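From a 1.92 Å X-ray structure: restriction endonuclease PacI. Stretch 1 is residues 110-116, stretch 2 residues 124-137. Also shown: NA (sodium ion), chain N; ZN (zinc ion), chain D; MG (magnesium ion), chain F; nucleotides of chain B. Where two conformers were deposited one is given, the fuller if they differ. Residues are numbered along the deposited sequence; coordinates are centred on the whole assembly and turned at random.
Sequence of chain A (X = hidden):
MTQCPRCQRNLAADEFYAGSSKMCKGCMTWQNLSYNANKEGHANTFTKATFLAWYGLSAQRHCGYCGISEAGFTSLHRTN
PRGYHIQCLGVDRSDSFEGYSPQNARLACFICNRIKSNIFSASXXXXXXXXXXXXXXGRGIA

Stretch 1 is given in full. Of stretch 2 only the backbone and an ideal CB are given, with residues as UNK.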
# COMPACT_ATOMS: atom_id res chain seq x y z
N PHE A 110 5.73 3.00 -8.63
CA PHE A 110 5.54 1.75 -7.87
C PHE A 110 4.86 1.97 -6.52
O PHE A 110 4.19 1.05 -5.99
CB PHE A 110 6.88 1.05 -7.70
CG PHE A 110 6.78 -0.43 -7.36
CD1 PHE A 110 5.78 -1.23 -7.93
CD2 PHE A 110 7.71 -1.03 -6.50
CE1 PHE A 110 5.69 -2.58 -7.62
CE2 PHE A 110 7.66 -2.40 -6.21
CZ PHE A 110 6.64 -3.19 -6.78
N ILE A 111 5.02 3.17 -5.95
CA ILE A 111 4.32 3.48 -4.69
C ILE A 111 2.80 3.50 -4.92
O ILE A 111 2.05 2.84 -4.20
CB ILE A 111 4.85 4.78 -4.01
CG1 ILE A 111 6.23 4.51 -3.39
CG2 ILE A 111 3.86 5.29 -2.95
CD1 ILE A 111 6.96 5.74 -2.77
N CYS A 112 2.33 4.26 -5.92
CA CYS A 112 0.89 4.34 -6.16
C CYS A 112 0.35 3.01 -6.67
O CYS A 112 -0.77 2.61 -6.35
CB CYS A 112 0.57 5.44 -7.18
SG CYS A 112 0.82 7.09 -6.52
N ASN A 113 1.13 2.32 -7.50
CA ASN A 113 0.68 1.04 -8.03
C ASN A 113 0.38 0.07 -6.89
O ASN A 113 -0.66 -0.63 -6.90
CB ASN A 113 1.72 0.43 -9.02
CG ASN A 113 1.04 -0.21 -10.24
OD1 ASN A 113 -0.19 -0.38 -10.28
ND2 ASN A 113 1.83 -0.56 -11.24
N ARG A 114 1.30 -0.01 -5.91
CA ARG A 114 1.11 -0.93 -4.77
C ARG A 114 -0.02 -0.48 -3.87
O ARG A 114 -0.78 -1.30 -3.35
CB ARG A 114 2.39 -1.05 -3.95
CG ARG A 114 3.35 -2.04 -4.60
CD ARG A 114 4.29 -2.49 -3.55
NE ARG A 114 5.10 -3.64 -3.88
CZ ARG A 114 6.39 -3.72 -3.54
NH1 ARG A 114 6.98 -2.68 -2.96
NH2 ARG A 114 7.10 -4.82 -3.80
N ILE A 115 -0.12 0.83 -3.66
CA ILE A 115 -1.23 1.37 -2.84
C ILE A 115 -2.60 1.02 -3.41
O ILE A 115 -3.47 0.47 -2.69
CB ILE A 115 -1.06 2.90 -2.61
CG1 ILE A 115 0.16 3.09 -1.69
CG2 ILE A 115 -2.34 3.52 -2.00
CD1 ILE A 115 0.61 4.56 -1.52
N LYS A 116 -2.78 1.32 -4.69
CA LYS A 116 -4.03 1.03 -5.38
C LYS A 116 -4.30 -0.47 -5.29
O LYS A 116 -5.45 -0.87 -5.00
CB LYS A 116 -3.94 1.48 -6.85
CG LYS A 116 -5.21 1.24 -7.68
CD LYS A 116 -5.07 1.83 -9.12
CE LYS A 116 -6.17 1.31 -10.07
NZ LYS A 116 -5.88 -0.07 -10.61
N UNK A 124 -11.15 6.27 -7.35
CA UNK A 124 -10.77 6.37 -5.94
C UNK A 124 -9.28 6.70 -5.83
O UNK A 124 -8.88 7.53 -5.01
CB UNK A 124 -11.09 5.07 -5.20
N UNK A 125 -8.47 6.07 -6.66
CA UNK A 125 -7.02 6.28 -6.60
C UNK A 125 -6.60 7.68 -7.07
O UNK A 125 -5.57 8.22 -6.61
CB UNK A 125 -6.31 5.22 -7.45
N UNK A 126 -7.35 8.25 -8.01
CA UNK A 126 -7.14 9.65 -8.39
C UNK A 126 -7.10 10.52 -7.14
O UNK A 126 -6.23 11.39 -7.01
CB UNK A 126 -8.24 10.13 -9.34
N UNK A 127 -8.03 10.26 -6.23
CA UNK A 127 -8.17 11.01 -4.99
C UNK A 127 -6.99 10.75 -4.03
O UNK A 127 -6.43 11.71 -3.48
CB UNK A 127 -9.49 10.65 -4.31
N UNK A 128 -6.63 9.48 -3.81
CA UNK A 128 -5.42 9.16 -3.04
C UNK A 128 -4.18 9.81 -3.66
O UNK A 128 -3.32 10.32 -2.94
CB UNK A 128 -5.23 7.64 -2.96
N UNK A 129 -4.09 9.75 -4.99
CA UNK A 129 -2.97 10.39 -5.71
C UNK A 129 -2.73 11.86 -5.36
O UNK A 129 -1.57 12.26 -5.16
CB UNK A 129 -3.22 10.29 -7.22
N UNK A 130 -3.80 12.65 -5.29
CA UNK A 130 -3.66 14.07 -4.91
C UNK A 130 -3.04 14.17 -3.52
O UNK A 130 -2.16 15.00 -3.30
CB UNK A 130 -5.01 14.78 -4.94
N UNK A 131 -3.47 13.30 -2.60
CA UNK A 131 -2.94 13.29 -1.23
C UNK A 131 -1.48 12.90 -1.19
O UNK A 131 -0.70 13.43 -0.41
CB UNK A 131 -3.75 12.33 -0.35
N UNK A 132 -1.10 11.93 -2.04
CA UNK A 132 0.29 11.50 -2.16
C UNK A 132 1.15 12.62 -2.79
O UNK A 132 2.26 12.86 -2.34
CB UNK A 132 0.38 10.22 -3.00
N UNK A 133 0.62 13.25 -3.83
CA UNK A 133 1.24 14.46 -4.45
C UNK A 133 1.56 15.55 -3.41
O UNK A 133 2.60 16.20 -3.50
CB UNK A 133 0.31 15.04 -5.52
N UNK A 134 0.69 15.72 -2.41
CA UNK A 134 0.94 16.72 -1.34
C UNK A 134 2.12 16.31 -0.47
O UNK A 134 2.93 17.15 -0.10
CB UNK A 134 -0.30 16.90 -0.47
N UNK A 135 2.24 15.00 -0.18
CA UNK A 135 3.43 14.50 0.52
C UNK A 135 4.72 14.83 -0.26
O UNK A 135 5.70 15.30 0.34
CB UNK A 135 3.32 12.99 0.73
N UNK A 136 4.72 14.58 -1.57
CA UNK A 136 5.91 14.85 -2.38
C UNK A 136 6.22 16.35 -2.39
O UNK A 136 7.35 16.75 -2.10
CB UNK A 136 5.71 14.34 -3.81
N UNK A 137 5.20 17.16 -2.72
CA UNK A 137 5.38 18.61 -2.78
C UNK A 137 5.84 19.14 -1.42
O UNK A 137 6.60 20.11 -1.35
CB UNK A 137 4.08 19.30 -3.21
NA NA N . -7.48 14.11 -2.14
ZN ZN D . 2.56 7.85 -7.90
MG MG F . -1.97 -1.79 -10.83
P DA B 8 8.60 -8.67 -0.10
OP1 DA B 8 9.59 -9.08 0.91
OP2 DA B 8 7.15 -8.95 0.09
O5' DA B 8 8.75 -7.09 -0.35
C5' DA B 8 9.99 -6.51 -0.74
C4' DA B 8 10.17 -5.22 0.02
O4' DA B 8 9.10 -4.30 -0.36
C3' DA B 8 10.09 -5.35 1.53
O3' DA B 8 11.09 -4.48 2.06
C2' DA B 8 8.67 -4.87 1.85
C1' DA B 8 8.44 -3.81 0.78
N9 DA B 8 7.03 -3.65 0.40
C8 DA B 8 6.26 -4.63 -0.18
N7 DA B 8 5.03 -4.24 -0.45
C5 DA B 8 5.00 -2.91 -0.03
C6 DA B 8 3.94 -1.98 -0.05
N6 DA B 8 2.71 -2.29 -0.55
N1 DA B 8 4.20 -0.75 0.46
C2 DA B 8 5.45 -0.47 0.94
N3 DA B 8 6.51 -1.30 1.01
C4 DA B 8 6.21 -2.52 0.50

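Both stretches are helical, and their axes approach to 10.7 Å at 136° between N-to-C directions, so stretch 2 runs roughly back along stretch 1. The positions whose CA-to-CB bonds point toward stretch 1 are 125, 128, 132 and 136, spaced three or four apart as one helical face requires.

Position 124 has nothing of stretch 1 within 5.5 Å of its ideal CB, so many residues would suit; it is E124, whose carboxylate is hydrogen-bonded elsewhere in the structure.

At position 125 the ideal CB points toward stretch 1 and lies 4.0 Å from K116 CD. Beyond it lie the aliphatic part of K116, I115 CG2 and the backbone of C112, a mostly apolar groove that a long, flexible side chain such as methionine or leucine could follow. The residue is M125, with chi1 t, chi2 p and chi3 t. Its SD sits 3.7 Å from K116 CB, while its CE packs 3.7 Å from I115 CG2 and 3.8 Å from C112 CB. No other residue of stretch 2 has as much area covered by stretch 1.

Positions 126 and 127 are out of reach, and stretch 1 sets no preference. They hold D126 and V127; the latter binds the sodium ion through its backbone, V127 O to NA being 2.9 Å.

Position 128 points toward I115, but its ideal CB is 5.1 Å from I115 CG2, leaving room for a branched apolar group such as leucine or isoleucine. L128, in the conformer given, closes that gap by bringing CD2 to 3.7 Å from I115 CG2.

Position 129 points sideways, its ideal CB 5.2 Å from C112 SG. That CB would also lie 3.2 Å from the carbonyl O of position 125, a crowding that any CB would meet, so glycine suits best. The residue is G129, which has no side chain, and its CA is 7.2 Å from the CA of C112.

Positions 130 and 131 are out of reach, so polar or small residues are equally possible. They are E130 and A131.

At position 132 the ideal CB points toward stretch 1, 4.7 Å from C112 SG, with I115 CD1 also ahead; a mid-sized aliphatic such as isoleucine, leucine or valine is plausible. I132 (m, t) places CD1 3.8 Å from C112 SG and 3.9 Å from I115 CD1, beside a cysteine whose SG binds zinc at 2.4 Å (C112 SG to ZN).

Positions 133, 134 and 135 are again unconstrained by stretch 1. They are S133, K134 and A135; K134 NZ donates to water 2, with NZ 2.8 Å from the water O.

Position 136 points toward stretch 1 but has no atom of it within 5.5 Å of its ideal CB, so a large side chain is needed to reach I111; an aromatic or a long aliphatic would do. W136 (chi1 m) brings CH2 to 3.6 Å from I111 CD1, which approaches the ring obliquely. Its NE1 is hydrogen-bonded elsewhere in the structure.

Position 137 is out of reach and is H137.

Stretch 2 124-137: EMDVLGEAISKAWH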
# COMPACT_ATOMS: atom_id res chain seq x y z
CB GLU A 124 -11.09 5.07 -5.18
CG GLU A 124 -12.58 4.90 -4.85
CD GLU A 124 -12.96 3.49 -4.46
OE1 GLU A 124 -12.15 2.55 -4.62
OE2 GLU A 124 -14.11 3.31 -4.00
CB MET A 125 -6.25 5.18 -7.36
CG MET A 125 -4.75 5.20 -7.05
SD MET A 125 -4.34 4.80 -5.31
CE MET A 125 -2.67 5.47 -5.16
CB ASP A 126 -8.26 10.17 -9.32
CG ASP A 126 -8.07 9.72 -10.75
OD1 ASP A 126 -6.94 9.34 -11.12
OD2 ASP A 126 -9.06 9.75 -11.51
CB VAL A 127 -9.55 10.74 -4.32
CG1 VAL A 127 -9.79 11.71 -3.16
CG2 VAL A 127 -10.68 10.92 -5.34
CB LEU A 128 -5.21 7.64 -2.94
CG LEU A 128 -6.00 6.89 -1.87
CD1 LEU A 128 -7.49 6.85 -2.19
CD2 LEU A 128 -5.48 5.48 -1.70
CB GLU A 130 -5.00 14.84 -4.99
CG GLU A 130 -4.85 16.37 -4.88
CD GLU A 130 -6.17 17.14 -4.93
OE1 GLU A 130 -7.24 16.52 -5.11
OE2 GLU A 130 -6.13 18.38 -4.79
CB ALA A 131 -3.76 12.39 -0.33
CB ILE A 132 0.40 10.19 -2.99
CG1 ILE A 132 -0.28 9.03 -2.24
CG2 ILE A 132 1.86 9.83 -3.28
CD1 ILE A 132 -0.66 7.84 -3.12
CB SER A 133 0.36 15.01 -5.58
OG SER A 133 0.97 16.11 -6.25
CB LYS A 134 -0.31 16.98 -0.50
CG LYS A 134 -1.43 17.64 -1.27
CD LYS A 134 -2.76 17.50 -0.57
CE LYS A 134 -3.76 18.52 -1.13
NZ LYS A 134 -5.05 18.47 -0.39
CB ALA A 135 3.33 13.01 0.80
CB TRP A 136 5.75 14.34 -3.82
CG TRP A 136 5.40 12.84 -4.01
CD1 TRP A 136 4.70 12.31 -5.06
CD2 TRP A 136 5.75 11.73 -3.17
NE1 TRP A 136 4.58 10.96 -4.91
CE2 TRP A 136 5.21 10.57 -3.77
CE3 TRP A 136 6.46 11.60 -1.97
CZ2 TRP A 136 5.35 9.28 -3.20
CZ3 TRP A 136 6.61 10.33 -1.40
CH2 TRP A 136 6.05 9.19 -2.02
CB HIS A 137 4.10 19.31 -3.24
CG HIS A 137 3.79 19.08 -4.69
ND1 HIS A 137 2.49 19.02 -5.16
CD2 HIS A 137 4.59 18.88 -5.76
CE1 HIS A 137 2.52 18.80 -6.47
NE2 HIS A 137 3.78 18.71 -6.85
O HOH W 1 -2.76 -1.42 -8.62
O HOH W 2 -5.90 15.91 -1.01
O HOH W 3 -3.85 -2.93 -11.52
O HOH W 4 -8.95 14.44 0.33
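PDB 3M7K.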